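Local coordinates for DNA alpha-glucosyltransferase (Enterobacteria phage T4, PDB 1XV5), which is a phage glucosyltransferase of the GT-B type, a fold of two Rossmann-like domains, modelled here with uridine-5'-diphosphate, at residues 214-228 with 349-361. Numbering follows the deposited sequence.
Sequences QMFDFHEKFLKPAGK and FDENDMESTFERI
F349 turns its ring edge to the face of F218 in a T-shaped pair, with planes 73° apart and ring centroids separated by 5.0 Å. The F349 ring comes from the end of strand 347-349 and joins an almost wholly apolar seam, a worked example of two helices packing through interlocked aromatic and aliphatic side chains. F218 is a knob among M354, T357, F358 and I361. Its first torsion, with CG anti to the backbone N (chi1 -168°), carries the ring across the gap, where I361 CD1 and the carbonyl O of M354 lie at its edge. In return M354 fits among D217, F218, K221 and F222, making knobs-into-holes packing reciprocal. The M354 sulfur makes an oblique Met-aromatic contact with F218, SD standing 3.9 Å from CD1. Beyond it the chain bends at its last torsion, and M354 CE comes to 3.5 Å from D217 OD1 and also lies near K221 NZ; the salt bridge between those two atoms thus borders the methyl group.

Further along, F222 lays one ring face over the M354 backbone, while its CE2 comes within 3.5 Å of E355 CA. F358 reaches back with one face against F222 CB, L223 CD2 beside its CE1, and A226 CB only 3.4 Å from its CZ. A226 lies in the type I turn K224-G227, part of the Schellman motif that ends the helix, with G227 at positive phi as its C-prime residue. At the N-terminus of helix 354-365, D353 is the N-cap, its OD2 accepting from S356 N.

The axes of the short segments 214-223 and 354-361 come within 10.3 Å and cross at -73°. Helices 212-223 and 354-365 pack against the seven-stranded parallel sheet of one of the two Rossmann-like domains of the GT-B fold, which includes edge strand 347-349: M215 and L223 rest on strand 199-203, F218 and I361 on Y292 of strand 288-293, and F349 on V321 of strand 319-323.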
ATOM      1  N   GLN A 214     -15.912  10.147   1.593  1.00 13.28           N
ATOM      2  CA  GLN A 214     -16.937   9.275   2.143  1.00 14.36           C
ATOM      3  C   GLN A 214     -16.847   9.211   3.665  1.00 13.50           C
ATOM      4  O   GLN A 214     -17.858   9.022   4.351  1.00 12.80           O
ATOM      5  CB  GLN A 214     -16.830   7.879   1.518  1.00 16.88           C
ATOM      6  CG  GLN A 214     -17.353   7.819   0.072  1.00 18.81           C
ATOM      7  CD  GLN A 214     -16.517   8.625  -0.925  1.00 21.41           C
ATOM      8  OE1 GLN A 214     -17.051   9.199  -1.876  1.00 23.93           O
ATOM      9  NE2 GLN A 214     -15.206   8.652  -0.720  1.00 16.50           N
ATOM     10  N   MET A 215     -15.641   9.386   4.199  1.00 13.19           N
ATOM     11  CA  MET A 215     -15.457   9.377   5.646  1.00 12.79           C
ATOM     12  C   MET A 215     -16.054  10.667   6.226  1.00 12.67           C
ATOM     13  O   MET A 215     -16.744  10.641   7.249  1.00 12.42           O
ATOM     14  CB  MET A 215     -13.969   9.283   5.998  1.00 13.61           C
ATOM     15  CG  MET A 215     -13.700   8.985   7.470  1.00 12.09           C
ATOM     16  SD  MET A 215     -14.282   7.341   7.968  1.00 13.69           S
ATOM     17  CE  MET A 215     -14.377   7.540   9.749  1.00 15.99           C
ATOM     18  N   PHE A 216     -15.787  11.795   5.570  1.00 14.12           N
ATOM     19  CA  PHE A 216     -16.331  13.077   6.021  1.00 14.78           C
ATOM     20  C   PHE A 216     -17.852  12.988   6.024  1.00 15.39           C
ATOM     21  O   PHE A 216     -18.517  13.464   6.946  1.00 15.51           O
ATOM     22  CB  PHE A 216     -15.916  14.214   5.078  1.00 16.03           C
ATOM     23  CG  PHE A 216     -14.503  14.692   5.266  1.00 15.95           C
ATOM     24  CD1 PHE A 216     -14.074  15.183   6.496  1.00 17.80           C
ATOM     25  CD2 PHE A 216     -13.611  14.693   4.197  1.00 18.73           C
ATOM     26  CE1 PHE A 216     -12.775  15.670   6.657  1.00 16.81           C
ATOM     27  CE2 PHE A 216     -12.314  15.179   4.350  1.00 19.27           C
ATOM     28  CZ  PHE A 216     -11.896  15.668   5.580  1.00 16.83           C
ATOM     29  N   ASP A 217     -18.392  12.370   4.978  1.00 14.84           N
ATOM     30  CA  ASP A 217     -19.834  12.217   4.816  1.00 15.66           C
ATOM     31  C   ASP A 217     -20.407  11.349   5.934  1.00 15.43           C
ATOM     32  O   ASP A 217     -21.424  11.691   6.541  1.00 14.69           O
ATOM     33  CB  ASP A 217     -20.136  11.579   3.457  1.00 16.36           C
ATOM     34  CG  ASP A 217     -21.597  11.712   3.052  1.00 19.57           C
ATOM     35  OD1 ASP A 217     -22.121  10.785   2.400  1.00 20.50           O
ATOM     36  OD2 ASP A 217     -22.217  12.748   3.366  1.00 20.57           O
ATOM     37  N   PHE A 218     -19.744  10.230   6.209  1.00 13.95           N
ATOM     38  CA  PHE A 218     -20.204   9.319   7.252  1.00 14.41           C
ATOM     39  C   PHE A 218     -20.148   9.989   8.623  1.00 13.11           C
ATOM     40  O   PHE A 218     -21.011   9.759   9.466  1.00 14.69           O
ATOM     41  CB  PHE A 218     -19.357   8.041   7.256  1.00 13.52           C
ATOM     42  CG  PHE A 218     -19.935   6.928   8.094  1.00 14.65           C
ATOM     43  CD1 PHE A 218     -21.229   6.465   7.868  1.00 14.96           C
ATOM     44  CD2 PHE A 218     -19.173   6.321   9.087  1.00 15.55           C
ATOM     45  CE1 PHE A 218     -21.754   5.409   8.619  1.00 15.57           C
ATOM     46  CE2 PHE A 218     -19.686   5.268   9.842  1.00 15.11           C
ATOM     47  CZ  PHE A 218     -20.977   4.809   9.609  1.00 15.79           C
ATOM     48  N   HIS A 219     -19.134  10.816   8.851  1.00 13.64           N
ATOM     49  CA  HIS A 219     -19.023  11.501  10.130  1.00 13.01           C
ATOM     50  C   HIS A 219     -20.181  12.483  10.285  1.00 14.24           C
ATOM     51  O   HIS A 219     -20.843  12.528  11.322  1.00 14.02           O
ATOM     52  CB  HIS A 219     -17.711  12.275  10.226  1.00 12.95           C
ATOM     53  CG  HIS A 219     -17.501  12.926  11.556  1.00 13.56           C
ATOM     54  ND1 HIS A 219     -17.229  14.270  11.697  1.00 17.99           N
ATOM     55  CD2 HIS A 219     -17.533  12.415  12.810  1.00 12.23           C
ATOM     56  CE1 HIS A 219     -17.102  14.560  12.981  1.00 12.89           C
ATOM     57  NE2 HIS A 219     -17.282  13.451  13.676  1.00 18.08           N
ATOM     58  N   GLU A 220     -20.419  13.270   9.245  1.00 16.87           N
ATOM     59  CA  GLU A 220     -21.491  14.260   9.277  1.00 18.49           C
ATOM     60  C   GLU A 220     -22.880  13.650   9.447  1.00 19.29           C
ATOM     61  O   GLU A 220     -23.682  14.131  10.251  1.00 18.91           O
ATOM     62  CB  GLU A 220     -21.462  15.103   7.999  1.00 21.15           C
ATOM     63  CG  GLU A 220     -22.605  16.103   7.880  1.00 26.19           C
ATOM     64  CD  GLU A 220     -22.521  16.936   6.613  1.00 29.41           C
ATOM     65  OE1 GLU A 220     -21.574  17.743   6.493  1.00 31.98           O
ATOM     66  OE2 GLU A 220     -23.397  16.781   5.736  1.00 32.94           O
ATOM     67  N   LYS A 221     -23.156  12.589   8.697  1.00 18.03           N
ATOM     68  CA  LYS A 221     -24.465  11.945   8.733  1.00 18.84           C
ATOM     69  C   LYS A 221     -24.753  11.014   9.900  1.00 19.01           C
ATOM     70  O   LYS A 221     -25.890  10.958  10.377  1.00 19.42           O
ATOM     71  CB  LYS A 221     -24.704  11.180   7.431  1.00 19.39           C
ATOM     72  CG  LYS A 221     -24.802  12.060   6.199  1.00 22.29           C
ATOM     73  CD  LYS A 221     -25.004  11.228   4.945  1.00 25.13           C
ATOM     74  CE  LYS A 221     -25.125  12.113   3.711  1.00 26.23           C
ATOM     75  NZ  LYS A 221     -25.209  11.290   2.476  1.00 28.93           N
ATOM     76  N   PHE A 222     -23.744  10.281  10.364  1.00 17.07           N
ATOM     77  CA  PHE A 222     -23.969   9.340  11.451  1.00 16.39           C
ATOM     78  C   PHE A 222     -23.094   9.428  12.693  1.00 15.94           C
ATOM     79  O   PHE A 222     -23.608   9.446  13.808  1.00 16.30           O
ATOM     80  CB  PHE A 222     -23.907   7.908  10.912  1.00 18.34           C
ATOM     81  CG  PHE A 222     -24.997   7.587   9.932  1.00 17.14           C
ATOM     82  CD1 PHE A 222     -24.855   7.902   8.587  1.00 18.02           C
ATOM     83  CD2 PHE A 222     -26.184   7.003  10.364  1.00 20.15           C
ATOM     84  CE1 PHE A 222     -25.880   7.641   7.682  1.00 19.92           C
ATOM     85  CE2 PHE A 222     -27.219   6.738   9.467  1.00 20.39           C
ATOM     86  CZ  PHE A 222     -27.065   7.058   8.124  1.00 18.65           C
ATOM     87  N   LEU A 223     -21.779   9.467  12.513  1.00 16.09           N
ATOM     88  CA  LEU A 223     -20.878   9.508  13.659  1.00 15.41           C
ATOM     89  C   LEU A 223     -21.001  10.752  14.540  1.00 15.77           C
ATOM     90  O   LEU A 223     -21.165  10.637  15.754  1.00 16.38           O
ATOM     91  CB  LEU A 223     -19.428   9.336  13.190  1.00 15.70           C
ATOM     92  CG  LEU A 223     -19.145   8.045  12.412  1.00 15.44           C
ATOM     93  CD1 LEU A 223     -17.690   8.028  11.964  1.00 13.23           C
ATOM     94  CD2 LEU A 223     -19.450   6.828  13.276  1.00 13.90           C
ATOM     95  N   LYS A 224     -20.941  11.936  13.944  1.00 15.24           N
ATOM     96  CA  LYS A 224     -21.031  13.152  14.747  1.00 16.33           C
ATOM     97  C   LYS A 224     -22.357  13.276  15.499  1.00 16.77           C
ATOM     98  O   LYS A 224     -22.371  13.597  16.687  1.00 16.88           O
ATOM     99  CB  LYS A 224     -20.806  14.393  13.883  1.00 16.24           C
ATOM    100  CG  LYS A 224     -20.495  15.641  14.700  1.00 17.87           C
ATOM    101  CD  LYS A 224     -20.317  16.866  13.817  1.00 19.10           C
ATOM    102  CE  LYS A 224     -19.925  18.073  14.646  1.00 22.44           C
ATOM    103  NZ  LYS A 224     -19.787  19.306  13.819  1.00 23.11           N
ATOM    104  N   PRO A 225     -23.490  13.024  14.819  1.00 17.46           N
ATOM    105  CA  PRO A 225     -24.793  13.127  15.489  1.00 17.92           C
ATOM    106  C   PRO A 225     -24.941  12.143  16.644  1.00 19.31           C
ATOM    107  O   PRO A 225     -25.665  12.404  17.604  1.00 18.61           O
ATOM    108  CB  PRO A 225     -25.785  12.833  14.365  1.00 18.87           C
ATOM    109  CG  PRO A 225     -25.063  13.303  13.140  1.00 18.98           C
ATOM    110  CD  PRO A 225     -23.665  12.790  13.376  1.00 18.06           C
ATOM    111  N   ALA A 226     -24.245  11.014  16.548  1.00 18.40           N
ATOM    112  CA  ALA A 226     -24.309   9.979  17.573  1.00 19.54           C
ATOM    113  C   ALA A 226     -23.338  10.214  18.730  1.00 18.78           C
ATOM    114  O   ALA A 226     -23.272   9.410  19.661  1.00 21.75           O
ATOM    115  CB  ALA A 226     -24.052   8.609  16.939  1.00 18.60           C
ATOM    116  N   GLY A 227     -22.582  11.306  18.665  1.00 16.47           N
ATOM    117  CA  GLY A 227     -21.638  11.616  19.726  1.00 17.03           C
ATOM    118  C   GLY A 227     -20.295  10.928  19.589  1.00 18.64           C
ATOM    119  O   GLY A 227     -19.506  10.893  20.539  1.00 19.79           O
ATOM    120  N   LYS A 228     -20.025  10.386  18.406  1.00 17.41           N
ATOM    121  CA  LYS A 228     -18.766   9.692  18.153  1.00 17.13           C
ATOM    122  C   LYS A 228     -17.710  10.661  17.631  1.00 17.44           C
ATOM    123  O   LYS A 228     -18.022  11.792  17.253  1.00 17.05           O
ATOM    124  CB  LYS A 228     -18.980   8.574  17.133  1.00 17.87           C
ATOM    125  CG  LYS A 228     -20.163   7.672  17.433  1.00 17.05           C
ATOM    126  CD  LYS A 228     -19.978   6.912  18.731  1.00 17.51           C
ATOM    127  CE  LYS A 228     -21.149   5.972  18.975  1.00 17.54           C
ATOM    128  NZ  LYS A 228     -20.914   5.096  20.158  1.00 17.31           N
ATOM    129  N   PHE A 349     -18.586  -1.165   4.543  1.00 15.42           N
ATOM    130  CA  PHE A 349     -19.180   0.157   4.405  1.00 15.98           C
ATOM    131  C   PHE A 349     -20.010   0.231   3.130  1.00 14.03           C
ATOM    132  O   PHE A 349     -19.489   0.047   2.035  1.00 14.88           O
ATOM    133  CB  PHE A 349     -18.058   1.195   4.369  1.00 15.34           C
ATOM    134  CG  PHE A 349     -18.533   2.618   4.427  1.00 17.12           C
ATOM    135  CD1 PHE A 349     -19.040   3.247   3.293  1.00 17.88           C
ATOM    136  CD2 PHE A 349     -18.455   3.335   5.615  1.00 16.72           C
ATOM    137  CE1 PHE A 349     -19.461   4.577   3.341  1.00 19.45           C
ATOM    138  CE2 PHE A 349     -18.873   4.664   5.677  1.00 18.75           C
ATOM    139  CZ  PHE A 349     -19.377   5.287   4.535  1.00 20.09           C
ATOM    140  N   ASP A 350     -21.300   0.514   3.282  1.00 14.36           N
ATOM    141  CA  ASP A 350     -22.211   0.590   2.143  1.00 16.62           C
ATOM    142  C   ASP A 350     -22.711   2.017   1.967  1.00 17.13           C
ATOM    143  O   ASP A 350     -23.542   2.488   2.745  1.00 17.91           O
ATOM    144  CB  ASP A 350     -23.404  -0.340   2.372  1.00 16.45           C
ATOM    145  CG  ASP A 350     -24.251  -0.518   1.128  1.00 20.87           C
ATOM    146  OD1 ASP A 350     -24.166   0.338   0.224  1.00 20.12           O
ATOM    147  OD2 ASP A 350     -25.008  -1.509   1.062  1.00 23.05           O
ATOM    148  N   GLU A 351     -22.217   2.702   0.941  1.00 19.26           N
ATOM    149  CA  GLU A 351     -22.621   4.084   0.703  1.00 21.37           C
ATOM    150  C   GLU A 351     -24.118   4.207   0.421  1.00 22.62           C
ATOM    151  O   GLU A 351     -24.698   5.278   0.596  1.00 23.35           O
ATOM    152  CB  GLU A 351     -21.831   4.680  -0.465  1.00 22.27           C
ATOM    153  CG  GLU A 351     -22.318   4.250  -1.837  1.00 26.62           C
ATOM    154  CD  GLU A 351     -21.589   4.968  -2.960  1.00 29.89           C
ATOM    155  OE1 GLU A 351     -21.369   6.192  -2.836  1.00 30.83           O
ATOM    156  OE2 GLU A 351     -21.245   4.312  -3.965  1.00 29.76           O
ATOM    157  N   ASN A 352     -24.735   3.115  -0.016  1.00 22.69           N
ATOM    158  CA  ASN A 352     -26.165   3.117  -0.317  1.00 24.48           C
ATOM    159  C   ASN A 352     -27.017   2.753   0.891  1.00 24.49           C
ATOM    160  O   ASN A 352     -28.247   2.786   0.829  1.00 23.56           O
ATOM    161  CB  ASN A 352     -26.455   2.162  -1.472  1.00 27.73           C
ATOM    162  CG  ASN A 352     -25.985   2.707  -2.806  1.00 30.78           C
ATOM    163  OD1 ASN A 352     -25.742   1.953  -3.746  1.00 33.10           O
ATOM    164  ND2 ASN A 352     -25.867   4.029  -2.898  1.00 31.01           N
ATOM    165  N   ASP A 353     -26.360   2.395   1.989  1.00 22.67           N
ATOM    166  CA  ASP A 353     -27.061   2.052   3.216  1.00 22.46           C
ATOM    167  C   ASP A 353     -26.123   2.251   4.400  1.00 22.23           C
ATOM    168  O   ASP A 353     -25.792   1.306   5.119  1.00 21.30           O
ATOM    169  CB  ASP A 353     -27.558   0.605   3.176  1.00 23.40           C
ATOM    170  CG  ASP A 353     -28.541   0.299   4.294  1.00 25.73           C
ATOM    171  OD1 ASP A 353     -29.022  -0.850   4.369  1.00 27.43           O
ATOM    172  OD2 ASP A 353     -28.835   1.206   5.100  1.00 25.13           O
ATOM    173  N   MET A 354     -25.685   3.490   4.589  1.00 20.84           N
ATOM    174  CA  MET A 354     -24.787   3.799   5.688  1.00 20.98           C
ATOM    175  C   MET A 354     -25.481   3.578   7.027  1.00 21.20           C
ATOM    176  O   MET A 354     -24.826   3.349   8.046  1.00 19.34           O
ATOM    177  CB  MET A 354     -24.291   5.241   5.571  1.00 21.50           C
ATOM    178  CG  MET A 354     -23.328   5.448   4.408  1.00 22.52           C
ATOM    179  SD  MET A 354     -22.667   7.116   4.314  1.00 25.67           S
ATOM    180  CE  MET A 354     -23.905   7.901   3.276  1.00 26.54           C
ATOM    181  N   GLU A 355     -26.808   3.638   7.025  1.00 21.67           N
ATOM    182  CA  GLU A 355     -27.553   3.425   8.255  1.00 23.67           C
ATOM    183  C   GLU A 355     -27.268   2.013   8.754  1.00 23.09           C
ATOM    184  O   GLU A 355     -26.999   1.804   9.935  1.00 22.50           O
ATOM    185  CB  GLU A 355     -29.057   3.600   8.017  1.00 26.44           C
ATOM    186  CG  GLU A 355     -29.882   3.453   9.283  1.00 32.88           C
ATOM    187  CD  GLU A 355     -31.361   3.696   9.054  1.00 37.60           C
ATOM    188  OE1 GLU A 355     -32.138   3.576  10.026  1.00 40.68           O
ATOM    189  OE2 GLU A 355     -31.748   4.007   7.909  1.00 40.54           O
ATOM    190  N   SER A 356     -27.316   1.048   7.843  1.00 22.13           N
ATOM    191  CA  SER A 356     -27.054  -0.342   8.194  1.00 21.67           C
ATOM    192  C   SER A 356     -25.615  -0.491   8.677  1.00 20.47           C
ATOM    193  O   SER A 356     -25.337  -1.244   9.609  1.00 18.84           O
ATOM    194  CB  SER A 356     -27.289  -1.246   6.982  1.00 25.02           C
ATOM    195  OG  SER A 356     -26.995  -2.595   7.292  1.00 31.63           O
ATOM    196  N   THR A 357     -24.704   0.229   8.033  1.00 19.25           N
ATOM    197  CA  THR A 357     -23.298   0.181   8.411  1.00 17.88           C
ATOM    198  C   THR A 357     -23.119   0.687   9.839  1.00 17.29           C
ATOM    199  O   THR A 357     -22.452   0.053  10.653  1.00 16.15           O
ATOM    200  CB  THR A 357     -22.441   1.048   7.467  1.00 18.91           C
ATOM    201  OG1 THR A 357     -22.529   0.530   6.135  1.00 19.73           O
ATOM    202  CG2 THR A 357     -20.985   1.051   7.914  1.00 19.22           C
ATOM    203  N   PHE A 358     -23.720   1.828  10.152  1.00 15.61           N
ATOM    204  CA  PHE A 358     -23.579   2.370  11.495  1.00 16.61           C
ATOM    205  C   PHE A 358     -24.277   1.497  12.536  1.00 16.13           C
ATOM    206  O   PHE A 358     -23.833   1.410  13.676  1.00 15.51           O
ATOM    207  CB  PHE A 358     -24.117   3.799  11.564  1.00 15.92           C
ATOM    208  CG  PHE A 358     -23.870   4.461  12.884  1.00 17.50           C
ATOM    209  CD1 PHE A 358     -22.586   4.489  13.427  1.00 17.24           C
ATOM    210  CD2 PHE A 358     -24.916   5.040  13.598  1.00 18.36           C
ATOM    211  CE1 PHE A 358     -22.345   5.080  14.660  1.00 18.05           C
ATOM    212  CE2 PHE A 358     -24.688   5.636  14.834  1.00 18.79           C
ATOM    213  CZ  PHE A 358     -23.400   5.656  15.367  1.00 18.74           C
ATOM    214  N   GLU A 359     -25.367   0.843  12.143  1.00 18.75           N
ATOM    215  CA  GLU A 359     -26.082  -0.024  13.073  1.00 19.98           C
ATOM    216  C   GLU A 359     -25.187  -1.175  13.517  1.00 18.43           C
ATOM    217  O   GLU A 359     -25.204  -1.572  14.681  1.00 19.63           O
ATOM    218  CB  GLU A 359     -27.361  -0.563  12.428  1.00 24.26           C
ATOM    219  CG  GLU A 359     -28.428   0.508  12.239  1.00 30.44           C
ATOM    220  CD  GLU A 359     -28.890   1.108  13.559  1.00 34.88           C
ATOM    221  OE1 GLU A 359     -29.504   2.195  13.541  1.00 36.99           O
ATOM    222  OE2 GLU A 359     -28.646   0.489  14.617  1.00 39.83           O
ATOM    223  N   ARG A 360     -24.389  -1.696  12.593  1.00 17.95           N
ATOM    224  CA  ARG A 360     -23.485  -2.793  12.914  1.00 17.89           C
ATOM    225  C   ARG A 360     -22.390  -2.278  13.848  1.00 17.66           C
ATOM    226  O   ARG A 360     -21.988  -2.960  14.791  1.00 16.97           O
ATOM    227  CB  ARG A 360     -22.880  -3.366  11.628  1.00 18.99           C
ATOM    228  CG  ARG A 360     -21.951  -4.567  11.833  1.00 21.77           C
ATOM    229  CD  ARG A 360     -22.624  -5.709  12.598  1.00 24.70           C
ATOM    230  NE  ARG A 360     -21.805  -6.920  12.571  1.00 28.25           N
ATOM    231  CZ  ARG A 360     -22.051  -8.018  13.279  1.00 29.48           C
ATOM    232  NH1 ARG A 360     -23.101  -8.076  14.087  1.00 29.02           N
ATOM    233  NH2 ARG A 360     -21.243  -9.066  13.174  1.00 30.12           N
ATOM    234  N   ILE A 361     -21.918  -1.064  13.585  1.00 15.86           N
ATOM    235  CA  ILE A 361     -20.889  -0.450  14.412  1.00 15.91           C
ATOM    236  C   ILE A 361     -21.410  -0.276  15.839  1.00 17.28           C
ATOM    237  O   ILE A 361     -20.706  -0.558  16.808  1.00 15.07           O
ATOM    238  CB  ILE A 361     -20.473   0.921  13.830  1.00 15.43           C
ATOM    239  CG1 ILE A 361     -19.696   0.702  12.530  1.00 14.19           C
ATOM    240  CG2 ILE A 361     -19.644   1.700  14.844  1.00 16.65           C
ATOM    241  CD1 ILE A 361     -19.354   1.989  11.783  1.00 15.03           C
TER